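Local coordinates for putative carbohydrate-active enzyme (PDB 5WH8), which probably hydrolyses glycosidic bonds of cellulose or related polysaccharides through the glycoside hydrolase family 5 domain that this chain represents, one part of a longer multi-modular protein, at residues A[120-123]-A[124-128]; A[76-80]-A[81-85]; A[153-157]-A[158-162]. All blocks are in the same frame, centred on the assembly; numbering follows the deposited sequence.

Contact 1 (A[120-123]-A[124-128]); sequences YTLD and DAIPF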
loop_
_atom_site.group_PDB
_atom_site.type_symbol
_atom_site.label_atom_id
_atom_site.label_comp_id
_atom_site.label_asym_id
_atom_site.label_seq_id
_atom_site.Cartn_x
_atom_site.Cartn_y
_atom_site.Cartn_z
ATOM N N TYR A 120 -6.468 15.430 -12.091
ATOM C CA TYR A 120 -5.889 15.611 -13.413
ATOM C C TYR A 120 -5.500 14.282 -14.055
ATOM O O TYR A 120 -4.950 14.277 -15.167
ATOM C CB TYR A 120 -4.682 16.549 -13.333
ATOM C CG TYR A 120 -5.027 17.957 -12.897
ATOM C CD1 TYR A 120 -6.354 18.416 -12.868
ATOM C CD2 TYR A 120 -4.030 18.836 -12.508
ATOM C CE1 TYR A 120 -6.654 19.712 -12.457
ATOM C CE2 TYR A 120 -4.329 20.131 -12.108
ATOM C CZ TYR A 120 -5.632 20.555 -12.078
ATOM O OH TYR A 120 -5.919 21.853 -11.669
ATOM N N THR A 121 -5.787 13.167 -13.366
ATOM C CA THR A 121 -5.606 11.836 -13.944
ATOM C C THR A 121 -6.929 11.108 -14.232
ATOM O O THR A 121 -6.899 9.945 -14.649
ATOM C CB THR A 121 -4.765 10.912 -13.022
ATOM O OG1 THR A 121 -5.552 10.508 -11.888
ATOM C CG2 THR A 121 -3.499 11.611 -12.566
ATOM N N LEU A 122 -8.069 11.789 -14.073
ATOM C CA LEU A 122 -9.371 11.117 -14.123
ATOM C C LEU A 122 -9.725 10.501 -15.476
ATOM O O LEU A 122 -10.457 9.499 -15.511
ATOM C CB LEU A 122 -10.496 12.084 -13.707
ATOM C CG LEU A 122 -10.688 12.221 -12.200
ATOM C CD1 LEU A 122 -11.565 13.413 -11.854
ATOM C CD2 LEU A 122 -11.285 10.958 -11.627
ATOM N N ASP A 123 -9.238 11.079 -16.575
ATOM C CA ASP A 123 -9.527 10.506 -17.894
ATOM C C ASP A 123 -9.041 9.061 -17.990
ATOM O O ASP A 123 -9.612 8.274 -18.746
ATOM C CB ASP A 123 -8.892 11.326 -19.019
ATOM C CG ASP A 123 -9.560 12.671 -19.225
ATOM O OD1 ASP A 123 -10.744 12.824 -18.858
ATOM O OD2 ASP A 123 -8.897 13.566 -19.787
ATOM N N ASP A 124 -7.972 8.721 -17.255
ATOM C CA ASP A 124 -7.486 7.339 -17.178
ATOM C C ASP A 124 -7.886 6.623 -15.887
ATOM O O ASP A 124 -8.076 5.402 -15.892
ATOM C CB ASP A 124 -5.964 7.313 -17.326
ATOM C CG ASP A 124 -5.533 7.667 -18.710
ATOM O OD1 ASP A 124 -6.070 7.048 -19.659
ATOM O OD2 ASP A 124 -4.736 8.603 -18.843
ATOM N N ALA A 125 -8.026 7.366 -14.793
ATOM C CA ALA A 125 -8.332 6.749 -13.500
ATOM C C ALA A 125 -9.732 6.121 -13.457
ATOM O O ALA A 125 -9.945 5.074 -12.853
ATOM C CB ALA A 125 -8.194 7.769 -12.385
ATOM N N ILE A 126 -10.701 6.774 -14.097
ATOM C CA ILE A 126 -12.057 6.229 -14.117
ATOM C C ILE A 126 -12.120 4.875 -14.871
ATOM O O ILE A 126 -12.605 3.902 -14.308
ATOM C CB ILE A 126 -13.045 7.265 -14.730
ATOM C CG1 ILE A 126 -13.243 8.455 -13.778
ATOM C CG2 ILE A 126 -14.385 6.647 -15.052
ATOM C CD1 ILE A 126 -13.878 8.137 -12.488
ATOM N N PRO A 127 -11.618 4.800 -16.124
ATOM C CA PRO A 127 -11.641 3.469 -16.765
ATOM C C PRO A 127 -10.745 2.426 -16.091
ATOM O O PRO A 127 -11.109 1.244 -16.071
ATOM C CB PRO A 127 -11.166 3.740 -18.196
ATOM C CG PRO A 127 -10.756 5.164 -18.247
ATOM C CD PRO A 127 -11.307 5.876 -17.071
ATOM N N PHE A 128 -9.627 2.862 -15.514
ATOM C CA PHE A 128 -8.766 1.957 -14.743
ATOM C C PHE A 128 -9.531 1.343 -13.587
ATOM O O PHE A 128 -9.521 0.120 -13.415
ATOM C CB PHE A 128 -7.543 2.698 -14.218
ATOM C CG PHE A 128 -6.647 1.857 -13.336
ATOM C CD1 PHE A 128 -5.705 1.013 -13.884
ATOM C CD2 PHE A 128 -6.752 1.931 -11.951
ATOM C CE1 PHE A 128 -4.877 0.234 -13.061
ATOM C CE2 PHE A 128 -5.923 1.149 -11.118
ATOM C CZ PHE A 128 -4.982 0.328 -11.680
#

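Contact 2 (A[76-80]-A[81-85]); sequences TTNQW and KSKDD. With EDO (1,2-ethanediol), chain J.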
loop_
_atom_site.group_PDB
_atom_site.type_symbol
_atom_site.label_atom_id
_atom_site.label_comp_id
_atom_site.label_asym_id
_atom_site.label_seq_id
_atom_site.Cartn_x
_atom_site.Cartn_y
_atom_site.Cartn_z
ATOM N N THR A 76 -0.097 6.415 -17.834
ATOM C CA THR A 76 -0.752 7.326 -18.786
ATOM C C THR A 76 0.082 7.591 -20.048
ATOM O O THR A 76 -0.386 8.276 -20.966
ATOM C CB THR A 76 -1.080 8.703 -18.162
ATOM O OG1 THR A 76 0.130 9.416 -17.864
ATOM C CG2 THR A 76 -1.944 8.550 -16.918
ATOM N N THR A 77 1.303 7.058 -20.098
ATOM C CA THR A 77 2.298 7.479 -21.104
ATOM C C THR A 77 2.366 6.639 -22.383
ATOM O O THR A 77 2.861 7.122 -23.402
ATOM C CB THR A 77 3.740 7.485 -20.534
ATOM O OG1 THR A 77 4.198 6.146 -20.336
ATOM C CG2 THR A 77 3.825 8.250 -19.221
ATOM N N ASN A 78 1.919 5.390 -22.316
ATOM C CA ASN A 78 2.101 4.432 -23.423
ATOM C C ASN A 78 3.560 4.380 -23.871
ATOM O O ASN A 78 3.858 4.233 -25.066
ATOM C CB ASN A 78 1.180 4.782 -24.612
ATOM C CG ASN A 78 -0.272 4.432 -24.365
ATOM O OD1 ASN A 78 -0.592 3.371 -23.819
ATOM N ND2 ASN A 78 -1.165 5.312 -24.799
ATOM N N GLN A 79 4.492 4.510 -22.928
ATOM C CA GLN A 79 5.911 4.328 -23.218
ATOM C C GLN A 79 6.467 2.939 -22.929
ATOM O O GLN A 79 7.491 2.569 -23.507
ATOM C CB GLN A 79 6.731 5.345 -22.425
ATOM C CG GLN A 79 6.608 6.745 -22.972
ATOM C CD GLN A 79 7.229 7.775 -22.070
ATOM O OE1 GLN A 79 7.101 7.706 -20.851
ATOM N NE2 GLN A 79 7.935 8.729 -22.662
ATOM N N TRP A 80 5.835 2.181 -22.029
ATOM C CA TRP A 80 6.328 0.867 -21.647
ATOM C C TRP A 80 5.352 -0.230 -22.103
ATOM O O TRP A 80 5.733 -1.127 -22.869
ATOM C CB TRP A 80 6.544 0.830 -20.131
ATOM C CG TRP A 80 7.057 -0.477 -19.571
ATOM C CD1 TRP A 80 8.229 -1.093 -19.868
ATOM C CD2 TRP A 80 6.411 -1.290 -18.586
ATOM N NE1 TRP A 80 8.358 -2.249 -19.132
ATOM C CE2 TRP A 80 7.256 -2.391 -18.333
ATOM C CE3 TRP A 80 5.209 -1.193 -17.893
ATOM C CZ2 TRP A 80 6.931 -3.382 -17.412
ATOM C CZ3 TRP A 80 4.878 -2.189 -16.981
ATOM C CH2 TRP A 80 5.738 -3.274 -16.758
ATOM N N LYS A 81 4.105 -0.146 -21.639
ATOM C CA LYS A 81 2.990 -0.993 -22.093
ATOM C C LYS A 81 1.762 -0.155 -22.430
ATOM O O LYS A 81 1.554 0.883 -21.829
ATOM C CB LYS A 81 2.609 -2.020 -21.007
ATOM C CG LYS A 81 3.616 -3.116 -20.802
ATOM C CD LYS A 81 3.126 -4.084 -19.727
ATOM C CE LYS A 81 4.156 -5.128 -19.425
ATOM N NZ LYS A 81 4.211 -6.190 -20.485
ATOM N N SER A 82 0.916 -0.607 -23.375
ATOM C CA SER A 82 -0.409 -0.011 -23.552
ATOM C C SER A 82 -1.199 -0.098 -22.241
ATOM O O SER A 82 -0.943 -0.990 -21.434
ATOM C CB SER A 82 -1.191 -0.716 -24.670
ATOM O OG SER A 82 -1.706 -1.948 -24.200
ATOM N N LYS A 83 -2.143 0.813 -22.034
ATOM C CA LYS A 83 -2.943 0.851 -20.810
ATOM C C LYS A 83 -3.642 -0.480 -20.502
ATOM O O LYS A 83 -3.616 -0.952 -19.355
ATOM C CB LYS A 83 -3.961 1.999 -20.895
ATOM C CG LYS A 83 -3.282 3.364 -20.894
ATOM C CD LYS A 83 -4.218 4.506 -21.199
ATOM C CE LYS A 83 -3.408 5.793 -21.412
ATOM N NZ LYS A 83 -4.272 6.966 -21.750
ATOM N N ASP A 84 -4.255 -1.112 -21.501
ATOM C CA ASP A 84 -4.947 -2.377 -21.251
ATOM C C ASP A 84 -3.964 -3.523 -20.996
ATOM O O ASP A 84 -4.264 -4.440 -20.225
ATOM C CB ASP A 84 -5.875 -2.726 -22.423
ATOM C CG ASP A 84 -7.121 -1.866 -22.451
ATOM O OD1 ASP A 84 -7.989 -2.067 -21.568
ATOM O OD2 ASP A 84 -7.244 -0.995 -23.346
ATOM N N ASP A 85 -2.800 -3.494 -21.638
ATOM C CA ASP A 85 -1.780 -4.496 -21.330
ATOM C C ASP A 85 -1.157 -4.283 -19.936
ATOM O O ASP A 85 -0.758 -5.237 -19.283
ATOM C CB ASP A 85 -0.677 -4.500 -22.369
ATOM C CG ASP A 85 -1.146 -5.039 -23.706
ATOM O OD1 ASP A 85 -1.969 -5.979 -23.711
ATOM O OD2 ASP A 85 -0.673 -4.530 -24.746
HETATM C C1 EDO J . -8.401 -5.065 -20.097
HETATM O O1 EDO J . -7.990 -3.795 -19.570
HETATM C C2 EDO J . -7.469 -6.186 -19.651
HETATM O O2 EDO J . -6.223 -6.104 -20.356
HETATM O O HOH W 1 -3.094 9.457 -21.491
HETATM O O HOH W 2 1.064 3.179 -20.561
HETATM O O HOH W 3 3.733 2.580 -20.109
#

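Contact 3 (A[153-157]-A[158-162]); sequences FDVKW and ADVKE. With EDO (1,2-ethanediol), chain H.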
loop_
_atom_site.group_PDB
_atom_site.type_symbol
_atom_site.label_atom_id
_atom_site.label_comp_id
_atom_site.label_asym_id
_atom_site.label_seq_id
_atom_site.Cartn_x
_atom_site.Cartn_y
_atom_site.Cartn_z
ATOM N N PHE A 153 0.546 23.056 -3.223
ATOM C CA PHE A 153 -0.186 23.992 -2.367
ATOM C C PHE A 153 -1.630 24.169 -2.866
ATOM O O PHE A 153 -2.533 24.485 -2.093
ATOM C CB PHE A 153 0.523 25.352 -2.303
ATOM C CG PHE A 153 -0.222 26.382 -1.490
ATOM C CD1 PHE A 153 -0.251 26.302 -0.105
ATOM C CD2 PHE A 153 -0.901 27.424 -2.111
ATOM C CE1 PHE A 153 -0.942 27.244 0.649
ATOM C CE2 PHE A 153 -1.596 28.368 -1.364
ATOM C CZ PHE A 153 -1.616 28.277 0.016
ATOM N N ASP A 154 -1.833 23.953 -4.160
ATOM C CA ASP A 154 -3.148 24.080 -4.780
ATOM C C ASP A 154 -4.077 22.903 -4.487
ATOM O O ASP A 154 -5.260 22.940 -4.829
ATOM C CB ASP A 154 -2.996 24.215 -6.298
ATOM C CG ASP A 154 -2.204 23.070 -6.914
ATOM O OD1 ASP A 154 -1.154 22.700 -6.341
ATOM O OD2 ASP A 154 -2.627 22.541 -7.973
ATOM N N VAL A 155 -3.547 21.861 -3.864
ATOM C CA VAL A 155 -4.303 20.621 -3.702
ATOM C C VAL A 155 -4.727 20.442 -2.250
ATOM O O VAL A 155 -3.942 19.999 -1.419
ATOM C CB VAL A 155 -3.476 19.411 -4.179
ATOM C CG1 VAL A 155 -4.263 18.123 -4.036
ATOM C CG2 VAL A 155 -3.097 19.616 -5.649
ATOM N N LYS A 156 -5.976 20.820 -1.968
ATOM C CA LYS A 156 -6.536 20.763 -0.622
ATOM C C LYS A 156 -7.385 19.517 -0.440
ATOM O O LYS A 156 -7.696 18.808 -1.406
ATOM C CB LYS A 156 -7.392 22.003 -0.334
ATOM C CG LYS A 156 -6.726 23.338 -0.600
ATOM C CD LYS A 156 -5.518 23.519 0.288
ATOM C CE LYS A 156 -4.966 24.936 0.231
ATOM N NZ LYS A 156 -3.591 25.000 0.806
ATOM N N TRP A 157 -7.778 19.244 0.800
ATOM C CA TRP A 157 -8.641 18.096 1.050
ATOM C C TRP A 157 -9.942 18.189 0.210
ATOM O O TRP A 157 -10.383 17.191 -0.355
ATOM C CB TRP A 157 -8.958 17.933 2.559
ATOM C CG TRP A 157 -9.994 16.898 2.783
ATOM C CD1 TRP A 157 -11.220 17.083 3.350
ATOM C CD2 TRP A 157 -9.936 15.506 2.400
ATOM N NE1 TRP A 157 -11.924 15.906 3.343
ATOM C CE2 TRP A 157 -11.157 14.920 2.773
ATOM C CE3 TRP A 157 -8.965 14.710 1.783
ATOM C CZ2 TRP A 157 -11.450 13.568 2.535
ATOM C CZ3 TRP A 157 -9.244 13.364 1.555
ATOM C CH2 TRP A 157 -10.488 12.810 1.915
ATOM N N ALA A 158 -10.525 19.376 0.064
ATOM C CA ALA A 158 -11.703 19.530 -0.794
ATOM C C ALA A 158 -11.494 18.964 -2.199
ATOM O O ALA A 158 -12.386 18.317 -2.745
ATOM C CB ALA A 158 -12.106 21.003 -0.889
ATOM N N ASP A 159 -10.312 19.178 -2.772
ATOM C CA ASP A 159 -10.000 18.680 -4.103
ATOM C C ASP A 159 -9.814 17.159 -4.123
ATOM O O ASP A 159 -10.285 16.464 -5.045
ATOM C CB ASP A 159 -8.755 19.370 -4.630
ATOM C CG ASP A 159 -8.890 20.875 -4.609
ATOM O OD1 ASP A 159 -9.756 21.387 -5.354
ATOM O OD2 ASP A 159 -8.189 21.528 -3.812
ATOM N N VAL A 160 -9.135 16.622 -3.115
ATOM C CA VAL A 160 -8.999 15.171 -3.034
ATOM C C VAL A 160 -10.361 14.497 -2.798
ATOM O O VAL A 160 -10.643 13.430 -3.348
ATOM C CB VAL A 160 -7.997 14.759 -1.906
ATOM C CG1 VAL A 160 -7.846 13.238 -1.812
ATOM C CG2 VAL A 160 -6.640 15.410 -2.144
ATOM N N LYS A 161 -11.204 15.111 -1.969
ATOM C CA LYS A 161 -12.542 14.572 -1.698
ATOM C C LYS A 161 -13.383 14.535 -2.985
ATOM O O LYS A 161 -14.114 13.570 -3.218
ATOM C CB LYS A 161 -13.233 15.397 -0.591
ATOM C CG LYS A 161 -14.547 14.853 -0.085
ATOM C CD LYS A 161 -14.971 15.592 1.176
ATOM C CE LYS A 161 -16.213 15.003 1.813
ATOM N NZ LYS A 161 -17.436 15.480 1.151
ATOM N N GLU A 162 -13.258 15.550 -3.838
ATOM C CA GLU A 162 -13.983 15.545 -5.102
ATOM C C GLU A 162 -13.479 14.444 -6.044
ATOM O O GLU A 162 -14.272 13.799 -6.718
ATOM C CB GLU A 162 -13.902 16.922 -5.774
ATOM C CG GLU A 162 -14.777 17.929 -5.010
ATOM C CD GLU A 162 -14.836 19.319 -5.624
ATOM O OE1 GLU A 162 -13.819 19.809 -6.156
ATOM O OE2 GLU A 162 -15.923 19.932 -5.553
HETATM C C1 EDO H . -10.523 24.621 -3.342
HETATM O O1 EDO H . -9.634 23.691 -2.710
HETATM C C2 EDO H . -9.969 25.113 -4.674
HETATM O O2 EDO H . -9.592 24.033 -5.531
#

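Contact 1 (A[120-123]-A[124-128])
Leu122 and Ile126, one turn apart, pair along the flank of a newly begun helix that faces helix 157-172. The CB of Leu122 leaves heading away from 124-128, but the branch at CD2 turns back and lies 3.8 Å from Ile126 CG1, with Ile126 CD1 hardly farther. Ile126 keeps CG1 beside its backbone N (chi1 -70°), which brings that methylene against the carbonyl oxygen of Leu122 as well as against the leucine side chain. Both side chains also pack on helix 157-172, Leu122 touching Tyr163 and Val167 and Ile126 touching Val170.

The backbone of the same turn starts the helix. Thr121 O accepts from two donors, Ala125 N at 2.8 Å and Asp124 N at 3.1 Å, the latter standing above the plane of the Thr121 carbonyl. Ile126 N follows with a bond to Leu122 O (3.1 Å). Thr121 holds the N-cap position, yet its hydroxyl is engaged elsewhere, with Pro118 O and Trp108 NE1, and meets this turn only through Ala125 CB.

Asp123 and Asp124 follow each other in the first turn, near the positive end of the helix dipole, which probably suits their charges. Asp124 sends its carboxylate toward helix 83-100, where OD1 makes a salt bridge with Lys83. The carbonyl of Asp123 faces a proline instead of an N-H: Pro127 CG lies 3.4 Å from Asp123 O, and the helix is kinked here.

Buried Ala125 packs on Trp108 of strand 103-109. The turn thus opens helix 122-135 of the beta-alpha-beta unit 103-109, 122-135, 142-145, a repeating element of the TIM barrel of family 5 glycoside hydrolases.

Contact 2 (A[76-80]-A[81-85])
Lys81 lays its aliphatic chain over the indole of the residue directly before it, Trp80. The two side chains run side by side in the same direction, with Lys81 CE over the face of the six-membered ring, 3.9 Å from its centroid, and with Lys81 CG and CD also over that face, CD 3.8 Å from Trp80 CZ3. This CH-pi contact carries the pair; Lys81 NZ sits 5.2 Å from the same centroid, so any cation-pi attraction is weak at most. The chain bends at its last torsion (chi4 -77°), and NZ is hydrogen-bonded to a pentaethylene glycol probably left from crystallisation.

Water does much of the joining elsewhere. Water 1 donates to Thr76 O and accepts from Lys83 NZ at 2.8 Å. Water 2 takes the N-H of Asn78, whose backbone has a left-handed helical conformation, and lies 2.7 Å from Lys81 O. The Asn78 side chain crosses that of Lys83 at about a right angle, with Asn78 OD1 3.4 Å from Ser82 CA.

Ser82 is the N-cap: its OG accepts from Asp85 N at 3.2 Å, and helix 83-100 starts there. Before it, Thr77 OG1 takes the N-H of Gln79 in an ST turn.

The segment 76-80 lies late in the loop between barrel strand 62-68 and helix 83-100. Thr76 is tied back to Thr69 just past that strand, Trp80 meets Tyr86 and Tyr89 of helix 83-100 edge-to-face, and the Lys83 ammonium reaches across to Asp124 of helix 122-135.

Contact 3 (A[153-157]-A[158-162])
Asp159 OD2 is gripped from two directions: by the backbone N-H of Lys156 at 3.0 Å, on the lone pair facing away from the other oxygen, and by O1 of a 1,2-ethanediol, probably from the crystallisation liquor. The diol's O2 donates to Asp159 OD1, so this small guest spans the carboxylate. With CG beside its own backbone N (chi1 -55°), Asp159 runs alongside Lys156.

Lys156 is the N-cap and Asp159 the third helical residue, which makes the bond one half of a capping box. Lys156 O in turn receives Val160 N at 3.1 Å. The Lys156 ammonium curls back to Phe153 O.

Trp157 swings its indole over the first turn. Lys161 CB packs over one face of the Trp157 six-membered ring, a CH-pi contact 4.3 Å from the centroid, and Val160 CG1 touches Trp157 CZ3 at 3.6 Å. Trp157 NE1 is bonded to Asp197 O, which helps to hold the buried ring in its rotation.

One residue before the cap, Val155 CG1 meets Val160 CG2 at 4.1 Å. That is a hydrophobic staple, and together with the half capping box it marks the start of helix 157-172 after barrel strand 142-145.

Overall arrangement
Along the chain the order is contact 2, contact 1, contact 3. Each lies where one of three successive helices of the TIM barrel begins: 83-100, 122-135 and 157-172, which follow strands 62-68, 103-109 and 142-145. Contacts 1 and 2 have centres 13 Å apart and touch directly, through the salt bridge of Asp124 OD1 with Lys83 NZ (2.8 Å). The centres of contacts 1 and 3 are 17 Å apart, with nearest atoms about 5 Å from each other. Contacts 2 and 3 lie 27 Å apart between centres. All three belong to the rim of the barrel where strands hand over to helices, the end that carries the active site in TIM-barrel enzymes.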